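Local atomic coordinates of globin protein (Ramazzottius varieornatus, PDB entry 5ZIQ), a protein that holds a hexacoordinated heme and, as a member of the globin family, possibly binds oxygen, although its physiological role is not established. Residues K28-V32 / V96-D100; M49-L53 / M130-F136; L63-F67 / S80-A84. All blocks are in the same frame, centred on the assembly; numbering follows the deposited sequence. Where two conformers were deposited one is given.

Interaction 1: K28-V32 / V96-D100; sequences KFSLV and VQDSD
Val96 O, on the residue that packs against Val32, is gripped twice from Ser99: by its backbone N at 3.1 Å and by its hydroxyl, with Ser99 OG to Val96 O at 2.7 Å. These bonds tie off the C-terminal end of helix 79-97 where it passes helix 25-38, a contact that corresponds to the A/E helix packing of the globin fold. The hydroxyl approaches at a C=O...O angle of 120°, and the bond holds OG, which lies beside the Ser99 backbone N, on this carbonyl. Separately, Ser99 CB lies 4.2 Å from Lys28 CD. Next to this polar turn the packing is aliphatic: Val32 CG2 touches Val96 CG1 at 4.2 Å, and Leu31 CD2 lies at 4.5 Å from Val96 CG2. Leu31 and Val96 both also touch Trp157 of helix 148-170, while Phe21 covers Lys28 and Ser99. At the partly exposed margin Lys28 forms a salt bridge to Asp100. Its chain is extended except for a bend at chi3 (63°), which swings the ammonium group across to the carboxylate. With an alanine here instead of Lys28, Asp100 would probably lose this countercharge and Ser99 CB the lysine methylene packed on it. Lys28 NZ meets Asp100 OD1 at 2.9 Å, from above the carboxylate plane by 41°.

Interaction 2: M49-L53 / M130-F136; sequences MLLKL and MEKCLVF. With HEM (protoporphyrin IX containing Fe), chain E.
One face of the Phe136 ring carries the side chain of Lys52, whose CE sits over the face, offset toward the rim, 3.6 Å from Phe136 CD1. The lysine bends at chi2 and then runs across the ring; its CE makes a CH-pi contact and its NZ, 4.2 Å from the ring centroid and 24° off the normal, a cation-pi contact. This pair marks the outer margin of the crossing of helix 42-56 over helix 127-142, the B/G pair of the globin fold. The axes of the two short segments approach to 8.5 Å, their directions at 127°. At the centre Cys133 fits closely against the opposing backbone: its CB is 3.4 Å from Met49 O, and its SG is 3.4 Å from Leu53 N. On the inner side Met49 CE reaches 3.7 Å from Leu134 CB; the Met49 and Met130 side chains cross at about a right angle, with Met49 CE 3.8 Å from Met130 SD. Met130, bent at chi2 and chi3, also touches His88, an axial ligand of the heme iron, and its CB is 3.6 Å from heme CMC. The chemistry therefore grades from a cation over an aromatic face to carbon groups at the heme, where Met130 CB and CE and the Leu53 methyls line the pocket.

Interaction 3: L63-F67 / S80-A84; sequences LFPKF and SFEEA. With HEM (protoporphyrin IX containing Fe), chain E.
Phe67 and Phe81 make the aromatic part of the contact, an edge-to-face pair with planes at 74° and centroids 5.2 Å apart. Phe81 has CG anti to its backbone N (chi1 -170°), which carries its ring edge to the face of Phe67, with Phe81 CD1 over that face at 3.6 Å from Phe67 CE2. The apolar packing adds a methyl group on aromatic rings. Ala84 CB meets the edge of the Phe67 ring, in its plane, 3.6 Å from Phe67 CZ, and also approaches Phe64 obliquely. With only a methyl group, Ala84 lets both rings come close to the helix. The 63-67 turn is closed by a backbone bond from Phe67 N to Phe64 O at 3.0 Å, a single step of 3-10 type. Electrostatics are loose: Lys66 NZ and Glu83 OE2 stand 5.4 Å apart, opposite in charge but not in contact. At the heme, Phe64 CZ comes to 3.2 Å from heme CHB; heme CMA lies over a face of this ring, and the propionate oxygen O2A lies at its edge, 3.3 Å from Phe64 CE2. A phenylalanine so placed is consistent with the conserved CD1 position of globins. Ala84 O accepts a hydrogen bond from ND1 of the axial ligand His88, so helix 79-97 both packs this corner and orients the iron ligand. Phe81 continues onto Leu51 of helix 42-56, and Leu75 of helix 72-76 touches both Phe67 and Phe81.

Overall arrangement
Helix 79-97 joins interactions 1 and 3: its N-terminal part packs on the 63-67 turn, its C-terminal end on helix 25-38, with contact centres about 29 Å apart on opposite sides of the chain's centre. Interaction 2 lies about 15 Å, centre to centre, from interaction 3 and touches it directly, with Leu50 CB at 3.8 Å from Phe81 CE1 and Leu50 CD1 at 3.7 Å from Ala84 C. These two contacts both reach the heme and the neighbourhood of His88, which with His116 ligates the iron. Interaction 1 stays remote, the side chain of Val96 about 11 Å from the heme, and its segments alternate along the chain with those of interaction 2.

Interaction 1: K28-V32 / V96-D100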
loop_
_atom_site.group_PDB
_atom_site.type_symbol
_atom_site.label_atom_id
_atom_site.label_comp_id
_atom_site.label_asym_id
_atom_site.label_seq_id
_atom_site.Cartn_x
_atom_site.Cartn_y
_atom_site.Cartn_z
ATOM N N LYS A 28 -2.379 -12.992 -12.230
ATOM C CA LYS A 28 -3.400 -12.627 -11.261
ATOM C C LYS A 28 -3.559 -13.704 -10.205
ATOM O O LYS A 28 -3.653 -13.387 -9.026
ATOM C CB LYS A 28 -4.726 -12.333 -11.943
ATOM C CG LYS A 28 -5.837 -11.871 -11.008
ATOM C CD LYS A 28 -7.089 -11.460 -11.777
ATOM C CE LYS A 28 -7.722 -12.598 -12.553
ATOM N NZ LYS A 28 -8.955 -12.079 -13.198
ATOM N N PHE A 29 -3.587 -14.976 -10.619
ATOM C CA PHE A 29 -3.695 -16.038 -9.629
ATOM C C PHE A 29 -2.476 -16.044 -8.710
ATOM O O PHE A 29 -2.636 -16.199 -7.488
ATOM C CB PHE A 29 -3.864 -17.406 -10.307
ATOM C CG PHE A 29 -4.034 -18.532 -9.326
ATOM C CD1 PHE A 29 -5.167 -18.580 -8.514
ATOM C CD2 PHE A 29 -3.051 -19.515 -9.185
ATOM C CE1 PHE A 29 -5.346 -19.623 -7.602
ATOM C CE2 PHE A 29 -3.222 -20.561 -8.282
ATOM C CZ PHE A 29 -4.366 -20.601 -7.487
ATOM N N SER A 30 -1.280 -15.814 -9.273
ATOM C CA SER A 30 -0.050 -15.752 -8.455
ATOM C C SER A 30 -0.145 -14.626 -7.414
ATOM O O SER A 30 0.235 -14.801 -6.244
ATOM C CB SER A 30 1.188 -15.565 -9.338
ATOM O OG SER A 30 1.438 -16.728 -10.118
ATOM N N LEU A 31 -0.647 -13.468 -7.835
ATOM C CA LEU A 31 -0.890 -12.348 -6.927
ATOM C C LEU A 31 -1.849 -12.728 -5.784
ATOM O O LEU A 31 -1.531 -12.531 -4.624
ATOM C CB LEU A 31 -1.436 -11.131 -7.692
ATOM C CG LEU A 31 -1.941 -9.993 -6.783
ATOM C CD1 LEU A 31 -0.804 -9.278 -6.074
ATOM C CD2 LEU A 31 -2.809 -9.002 -7.540
ATOM N N VAL A 32 -3.016 -13.268 -6.133
ATOM C CA VAL A 32 -4.026 -13.618 -5.138
ATOM C C VAL A 32 -3.471 -14.651 -4.138
ATOM O O VAL A 32 -3.676 -14.502 -2.927
ATOM C CB VAL A 32 -5.339 -14.065 -5.829
ATOM C CG1 VAL A 32 -6.351 -14.618 -4.827
ATOM C CG2 VAL A 32 -5.937 -12.892 -6.588
ATOM N N VAL A 96 -6.733 -6.217 -3.849
ATOM C CA VAL A 96 -6.572 -7.628 -4.208
ATOM C C VAL A 96 -7.914 -8.363 -4.183
ATOM O O VAL A 96 -8.210 -9.122 -5.113
ATOM C CB VAL A 96 -5.524 -8.362 -3.329
ATOM C CG1 VAL A 96 -5.451 -9.841 -3.700
ATOM C CG2 VAL A 96 -4.149 -7.718 -3.490
ATOM N N GLN A 97 -8.717 -8.121 -3.131
ATOM C CA GLN A 97 -10.071 -8.687 -3.037
ATOM C C GLN A 97 -10.946 -8.394 -4.228
ATOM O O GLN A 97 -11.775 -9.226 -4.592
ATOM C CB GLN A 97 -10.812 -8.139 -1.825
ATOM C CG GLN A 97 -10.351 -8.722 -0.519
ATOM C CD GLN A 97 -11.060 -8.060 0.616
ATOM O OE1 GLN A 97 -12.279 -8.179 0.774
ATOM N NE2 GLN A 97 -10.303 -7.321 1.404
ATOM N N ASP A 98 -10.728 -7.235 -4.843
ATOM C CA ASP A 98 -11.551 -6.765 -5.949
ATOM C C ASP A 98 -10.887 -6.928 -7.305
ATOM O O ASP A 98 -11.267 -6.250 -8.297
ATOM C CB ASP A 98 -11.923 -5.305 -5.697
ATOM C CG ASP A 98 -12.876 -5.145 -4.518
ATOM O OD1 ASP A 98 -13.591 -6.102 -4.169
ATOM O OD2 ASP A 98 -12.957 -4.037 -3.973
ATOM N N SER A 99 -9.922 -7.841 -7.386
ATOM C CA SER A 99 -9.180 -8.056 -8.646
ATOM C C SER A 99 -10.086 -8.448 -9.818
ATOM O O SER A 99 -9.758 -8.173 -10.964
ATOM C CB SER A 99 -8.127 -9.161 -8.478
ATOM O OG SER A 99 -7.093 -8.782 -7.584
ATOM N N ASP A 100 -11.214 -9.087 -9.522
ATOM C CA ASP A 100 -12.160 -9.497 -10.564
ATOM C C ASP A 100 -13.340 -8.554 -10.732
ATOM O O ASP A 100 -14.288 -8.872 -11.472
ATOM C CB ASP A 100 -12.691 -10.902 -10.293
ATOM C CG ASP A 100 -11.646 -11.991 -10.461
ATOM O OD1 ASP A 100 -10.496 -11.718 -10.826
ATOM O OD2 ASP A 100 -12.004 -13.166 -10.243
#

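Interaction 2: M49-L53 / M130-F136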
loop_
_atom_site.group_PDB
_atom_site.type_symbol
_atom_site.label_atom_id
_atom_site.label_comp_id
_atom_site.label_asym_id
_atom_site.label_seq_id
_atom_site.Cartn_x
_atom_site.Cartn_y
_atom_site.Cartn_z
ATOM N N MET A 49 5.089 -0.824 7.069
ATOM C CA MET A 49 5.128 0.113 5.930
ATOM C C MET A 49 5.387 1.527 6.369
ATOM O O MET A 49 6.259 2.195 5.783
ATOM C CB MET A 49 3.843 0.068 5.142
ATOM C CG MET A 49 3.641 -1.277 4.483
ATOM S SD MET A 49 2.011 -1.415 3.761
ATOM C CE MET A 49 2.238 -0.100 2.576
ATOM N N LEU A 50 4.615 1.997 7.356
ATOM C CA LEU A 50 4.772 3.384 7.816
ATOM C C LEU A 50 6.116 3.630 8.471
ATOM O O LEU A 50 6.735 4.651 8.211
ATOM C CB LEU A 50 3.638 3.838 8.738
ATOM C CG LEU A 50 2.254 4.017 8.080
ATOM C CD1 LEU A 50 1.271 4.541 9.113
ATOM C CD2 LEU A 50 2.235 4.917 6.852
ATOM N N LEU A 51 6.580 2.689 9.295
ATOM C CA LEU A 51 7.909 2.808 9.895
ATOM C C LEU A 51 8.991 2.860 8.818
ATOM O O LEU A 51 9.935 3.653 8.942
ATOM C CB LEU A 51 8.178 1.706 10.928
ATOM C CG LEU A 51 7.239 1.745 12.136
ATOM C CD1 LEU A 51 7.480 0.547 13.033
ATOM C CD2 LEU A 51 7.283 3.068 12.920
ATOM N N LYS A 52 8.833 2.083 7.743
ATOM C CA LYS A 52 9.792 2.128 6.635
ATOM C C LYS A 52 9.727 3.479 5.918
ATOM O O LYS A 52 10.769 4.065 5.582
ATOM C CB LYS A 52 9.607 0.960 5.667
ATOM C CG LYS A 52 10.671 0.854 4.582
ATOM C CD LYS A 52 12.043 0.529 5.154
ATOM C CE LYS A 52 12.937 -0.018 4.066
ATOM N NZ LYS A 52 14.307 -0.284 4.572
ATOM N N LEU A 53 8.510 3.992 5.713
ATOM C CA LEU A 53 8.368 5.319 5.089
ATOM C C LEU A 53 9.157 6.382 5.842
ATOM O O LEU A 53 9.840 7.225 5.238
ATOM C CB LEU A 53 6.897 5.726 5.021
ATOM C CG LEU A 53 6.579 7.062 4.340
ATOM C CD1 LEU A 53 6.864 7.051 2.838
ATOM C CD2 LEU A 53 5.125 7.427 4.604
ATOM N N MET A 130 5.188 5.186 -1.124
ATOM C CA MET A 130 4.569 4.096 -0.393
ATOM C C MET A 130 4.857 2.756 -1.066
ATOM O O MET A 130 4.867 1.731 -0.387
ATOM C CB MET A 130 3.065 4.330 -0.257
ATOM C CG MET A 130 2.371 3.445 0.781
ATOM S SD MET A 130 2.980 3.630 2.461
ATOM C CE MET A 130 2.386 5.261 2.899
ATOM N N GLU A 131 5.101 2.763 -2.383
ATOM C CA GLU A 131 5.414 1.518 -3.132
ATOM C C GLU A 131 6.584 0.736 -2.565
ATOM O O GLU A 131 6.454 -0.451 -2.320
ATOM C CB GLU A 131 5.701 1.789 -4.618
ATOM C CG GLU A 131 4.577 2.470 -5.354
ATOM C CD GLU A 131 4.847 2.579 -6.837
ATOM O OE1 GLU A 131 5.865 2.058 -7.356
ATOM O OE2 GLU A 131 4.031 3.204 -7.495
ATOM N N LYS A 132 7.724 1.412 -2.361
ATOM C CA LYS A 132 8.922 0.783 -1.797
ATOM C C LYS A 132 8.628 0.237 -0.414
ATOM O O LYS A 132 9.178 -0.772 -0.034
ATOM C CB LYS A 132 10.105 1.774 -1.706
ATOM C CG LYS A 132 10.980 1.867 -2.957
ATOM C CD LYS A 132 11.911 3.079 -2.934
ATOM C CE LYS A 132 13.302 2.734 -2.418
ATOM N NZ LYS A 132 14.336 3.610 -2.994
ATOM N N CYS A 133 7.762 0.919 0.328
ATOM C CA CYS A 133 7.403 0.496 1.690
ATOM C C CYS A 133 6.565 -0.767 1.688
ATOM O O CYS A 133 6.813 -1.668 2.490
ATOM C CB CYS A 133 6.697 1.614 2.442
ATOM S SG CYS A 133 7.742 3.071 2.581
ATOM N N LEU A 134 5.588 -0.840 0.777
ATOM C CA LEU A 134 4.829 -2.070 0.591
ATOM C C LEU A 134 5.729 -3.200 0.121
ATOM O O LEU A 134 5.653 -4.299 0.656
ATOM C CB LEU A 134 3.653 -1.872 -0.377
ATOM C CG LEU A 134 2.821 -3.133 -0.628
ATOM C CD1 LEU A 134 2.258 -3.769 0.647
ATOM C CD2 LEU A 134 1.694 -2.772 -1.593
ATOM N N VAL A 135 6.593 -2.925 -0.857
ATOM C CA VAL A 135 7.580 -3.935 -1.292
ATOM C C VAL A 135 8.437 -4.443 -0.121
ATOM O O VAL A 135 8.638 -5.650 0.033
ATOM C CB VAL A 135 8.444 -3.399 -2.455
ATOM C CG1 VAL A 135 9.662 -4.275 -2.707
ATOM C CG2 VAL A 135 7.588 -3.273 -3.705
ATOM N N PHE A 136 8.917 -3.523 0.708
ATOM C CA PHE A 136 9.681 -3.897 1.904
ATOM C C PHE A 136 8.901 -4.852 2.798
ATOM O O PHE A 136 9.438 -5.865 3.250
ATOM C CB PHE A 136 10.122 -2.671 2.700
ATOM C CG PHE A 136 10.850 -3.016 3.967
ATOM C CD1 PHE A 136 12.148 -3.532 3.926
ATOM C CD2 PHE A 136 10.226 -2.855 5.204
ATOM C CE1 PHE A 136 12.816 -3.850 5.097
ATOM C CE2 PHE A 136 10.891 -3.178 6.385
ATOM C CZ PHE A 136 12.182 -3.685 6.324
HETATM C CHA HEM E . -4.914 9.320 4.835
HETATM C CHB HEM E . -0.180 10.230 4.538
HETATM C CHC HEM E . -0.072 7.395 0.539
HETATM C CHD HEM E . -4.185 5.371 2.117
HETATM C C1A HEM E . -3.673 9.864 5.057
HETATM C C2A HEM E . -3.398 10.924 5.958
HETATM C C3A HEM E . -2.064 11.186 5.877
HETATM C C4A HEM E . -1.501 10.289 4.938
HETATM C CMA HEM E . -1.314 12.225 6.668
HETATM C CAA HEM E . -4.415 11.620 6.834
HETATM C CBA HEM E . -4.092 11.431 8.323
HETATM C CGA HEM E . -4.304 9.998 8.727
HETATM O O1A HEM E . -5.359 9.407 8.406
HETATM O O2A HEM E . -3.430 9.393 9.378
HETATM C C1B HEM E . 0.254 9.573 3.372
HETATM C C2B HEM E . 1.543 9.731 2.803
HETATM C C3B HEM E . 1.600 8.953 1.680
HETATM C C4B HEM E . 0.289 8.275 1.569
HETATM C CMB HEM E . 2.639 10.623 3.340
HETATM C CAB HEM E . 2.732 8.794 0.758
HETATM C CBB HEM E . 3.958 8.612 1.249
HETATM C C1C HEM E . -1.136 6.513 0.656
HETATM C C2C HEM E . -1.320 5.320 -0.048
HETATM C C3C HEM E . -2.490 4.735 0.430
HETATM C C4C HEM E . -3.020 5.586 1.427
HETATM C CMC HEM E . -0.413 4.773 -1.119
HETATM C CAC HEM E . -3.115 3.462 0.029
HETATM C CBC HEM E . -2.699 2.767 -1.010
HETATM C C1D HEM E . -4.718 6.356 2.948
HETATM C C2D HEM E . -6.091 6.241 3.470
HETATM C C3D HEM E . -6.295 7.337 4.226
HETATM C C4D HEM E . -5.048 8.121 4.156
HETATM C CMD HEM E . -7.061 5.111 3.198
HETATM C CAD HEM E . -7.560 7.691 4.985
HETATM C CBD HEM E . -8.329 8.724 4.172
HETATM C CGD HEM E . -9.606 9.132 4.866
HETATM O O1D HEM E . -10.056 8.428 5.794
HETATM O O2D HEM E . -10.215 10.171 4.510
HETATM N NA HEM E . -2.511 9.511 4.415
HETATM N NB HEM E . -0.431 8.731 2.597
HETATM N NC HEM E . -2.182 6.658 1.527
HETATM N ND HEM E . -4.133 7.493 3.385
HETATM FE FE HEM E . -2.365 8.101 3.001
#

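Interaction 3: L63-F67 / S80-A84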
loop_
_atom_site.group_PDB
_atom_site.type_symbol
_atom_site.label_atom_id
_atom_site.label_comp_id
_atom_site.label_asym_id
_atom_site.label_seq_id
_atom_site.Cartn_x
_atom_site.Cartn_y
_atom_site.Cartn_z
ATOM N N LEU A 63 3.920 14.785 8.324
ATOM C CA LEU A 63 2.541 14.856 7.806
ATOM C C LEU A 63 1.546 14.194 8.758
ATOM O O LEU A 63 0.339 14.344 8.592
ATOM C CB LEU A 63 2.431 14.279 6.377
ATOM C CG LEU A 63 3.308 14.846 5.251
ATOM C CD1 LEU A 63 2.778 14.389 3.897
ATOM C CD2 LEU A 63 3.377 16.359 5.281
ATOM N N PHE A 64 2.067 13.487 9.763
ATOM C CA PHE A 64 1.244 12.854 10.793
ATOM C C PHE A 64 1.606 13.474 12.152
ATOM O O PHE A 64 2.412 12.900 12.912
ATOM C CB PHE A 64 1.510 11.359 10.891
ATOM C CG PHE A 64 1.206 10.561 9.655
ATOM C CD1 PHE A 64 2.185 10.365 8.676
ATOM C CD2 PHE A 64 -0.044 9.961 9.489
ATOM C CE1 PHE A 64 1.921 9.571 7.549
ATOM C CE2 PHE A 64 -0.316 9.181 8.367
ATOM C CZ PHE A 64 0.664 8.979 7.405
ATOM N N PRO A 65 1.030 14.651 12.476
ATOM C CA PRO A 65 1.424 15.351 13.715
ATOM C C PRO A 65 1.224 14.534 15.011
ATOM O O PRO A 65 1.937 14.763 15.995
ATOM C CB PRO A 65 0.529 16.600 13.721
ATOM C CG PRO A 65 0.066 16.766 12.314
ATOM C CD PRO A 65 -0.041 15.375 11.764
ATOM N N LYS A 66 0.296 13.575 14.994
ATOM C CA LYS A 66 0.031 12.706 16.156
ATOM C C LYS A 66 1.209 11.804 16.558
ATOM O O LYS A 66 1.212 11.238 17.667
ATOM C CB LYS A 66 -1.231 11.862 15.927
ATOM C CG LYS A 66 -2.530 12.651 15.991
ATOM C CD LYS A 66 -3.713 11.820 15.511
ATOM C CE LYS A 66 -4.921 12.695 15.190
ATOM N NZ LYS A 66 -6.069 11.930 14.611
ATOM N N PHE A 67 2.202 11.683 15.669
ATOM C CA PHE A 67 3.358 10.790 15.888
ATOM C C PHE A 67 4.617 11.514 16.367
ATOM O O PHE A 67 5.618 10.860 16.666
ATOM C CB PHE A 67 3.704 9.960 14.616
ATOM C CG PHE A 67 2.535 9.236 13.989
ATOM C CD1 PHE A 67 1.362 8.973 14.710
ATOM C CD2 PHE A 67 2.628 8.780 12.667
ATOM C CE1 PHE A 67 0.293 8.315 14.113
ATOM C CE2 PHE A 67 1.565 8.102 12.074
ATOM C CZ PHE A 67 0.399 7.888 12.799
ATOM N N SER A 80 -3.439 5.880 17.584
ATOM C CA SER A 80 -3.439 6.678 16.355
ATOM C C SER A 80 -2.568 6.048 15.277
ATOM O O SER A 80 -2.921 6.058 14.099
ATOM C CB SER A 80 -3.037 8.124 16.645
ATOM O OG SER A 80 -4.055 8.750 17.411
ATOM N N PHE A 81 -1.433 5.493 15.687
ATOM C CA PHE A 81 -0.570 4.771 14.758
ATOM C C PHE A 81 -1.224 3.510 14.179
ATOM O O PHE A 81 -1.123 3.275 12.964
ATOM C CB PHE A 81 0.793 4.471 15.372
ATOM C CG PHE A 81 1.786 3.955 14.376
ATOM C CD1 PHE A 81 2.324 4.805 13.397
ATOM C CD2 PHE A 81 2.154 2.620 14.382
ATOM C CE1 PHE A 81 3.244 4.325 12.465
ATOM C CE2 PHE A 81 3.079 2.132 13.461
ATOM C CZ PHE A 81 3.617 2.978 12.495
ATOM N N GLU A 82 -1.911 2.744 15.032
ATOM C CA GLU A 82 -2.696 1.575 14.597
ATOM C C GLU A 82 -3.716 2.007 13.525
ATOM O O GLU A 82 -3.832 1.344 12.487
ATOM C CB GLU A 82 -3.418 0.914 15.784
ATOM C CG GLU A 82 -2.542 0.193 16.810
ATOM C CD GLU A 82 -3.164 0.101 18.219
ATOM O OE1 GLU A 82 -4.365 0.376 18.438
ATOM O OE2 GLU A 82 -2.431 -0.221 19.161
ATOM N N GLU A 83 -4.381 3.160 13.740
ATOM C CA GLU A 83 -5.381 3.644 12.771
ATOM C C GLU A 83 -4.717 3.992 11.446
ATOM O O GLU A 83 -5.219 3.609 10.391
ATOM C CB GLU A 83 -6.196 4.823 13.328
ATOM C CG GLU A 83 -7.125 4.383 14.457
ATOM C CD GLU A 83 -7.572 5.508 15.384
ATOM O OE1 GLU A 83 -8.450 5.242 16.229
ATOM O OE2 GLU A 83 -7.042 6.640 15.316
ATOM N N ALA A 84 -3.584 4.702 11.507
ATOM C CA ALA A 84 -2.885 5.112 10.288
ATOM C C ALA A 84 -2.303 3.913 9.535
ATOM O O ALA A 84 -2.357 3.853 8.305
ATOM C CB ALA A 84 -1.800 6.134 10.615
HETATM C CHA HEM E . -4.914 9.320 4.835
HETATM C CHB HEM E . -0.180 10.230 4.538
HETATM C CHC HEM E . -0.072 7.395 0.539
HETATM C CHD HEM E . -4.185 5.371 2.117
HETATM C C1A HEM E . -3.673 9.864 5.057
HETATM C C2A HEM E . -3.398 10.924 5.958
HETATM C C3A HEM E . -2.064 11.186 5.877
HETATM C C4A HEM E . -1.501 10.289 4.938
HETATM C CMA HEM E . -1.314 12.225 6.668
HETATM C CAA HEM E . -4.415 11.620 6.834
HETATM C CBA HEM E . -4.092 11.431 8.323
HETATM C CGA HEM E . -4.304 9.998 8.727
HETATM O O1A HEM E . -5.359 9.407 8.406
HETATM O O2A HEM E . -3.430 9.393 9.378
HETATM C C1B HEM E . 0.254 9.573 3.372
HETATM C C2B HEM E . 1.543 9.731 2.803
HETATM C C3B HEM E . 1.600 8.953 1.680
HETATM C C4B HEM E . 0.289 8.275 1.569
HETATM C CMB HEM E . 2.639 10.623 3.340
HETATM C CAB HEM E . 2.732 8.794 0.758
HETATM C CBB HEM E . 3.958 8.612 1.249
HETATM C C1C HEM E . -1.136 6.513 0.656
HETATM C C2C HEM E . -1.320 5.320 -0.048
HETATM C C3C HEM E . -2.490 4.735 0.430
HETATM C C4C HEM E . -3.020 5.586 1.427
HETATM C CMC HEM E . -0.413 4.773 -1.119
HETATM C CAC HEM E . -3.115 3.462 0.029
HETATM C CBC HEM E . -2.699 2.767 -1.010
HETATM C C1D HEM E . -4.718 6.356 2.948
HETATM C C2D HEM E . -6.091 6.241 3.470
HETATM C C3D HEM E . -6.295 7.337 4.226
HETATM C C4D HEM E . -5.048 8.121 4.156
HETATM C CMD HEM E . -7.061 5.111 3.198
HETATM C CAD HEM E . -7.560 7.691 4.985
HETATM C CBD HEM E . -8.329 8.724 4.172
HETATM C CGD HEM E . -9.606 9.132 4.866
HETATM O O1D HEM E . -10.056 8.428 5.794
HETATM O O2D HEM E . -10.215 10.171 4.510
HETATM N NA HEM E . -2.511 9.511 4.415
HETATM N NB HEM E . -0.431 8.731 2.597
HETATM N NC HEM E . -2.182 6.658 1.527
HETATM N ND HEM E . -4.133 7.493 3.385
HETATM FE FE HEM E . -2.365 8.101 3.001
#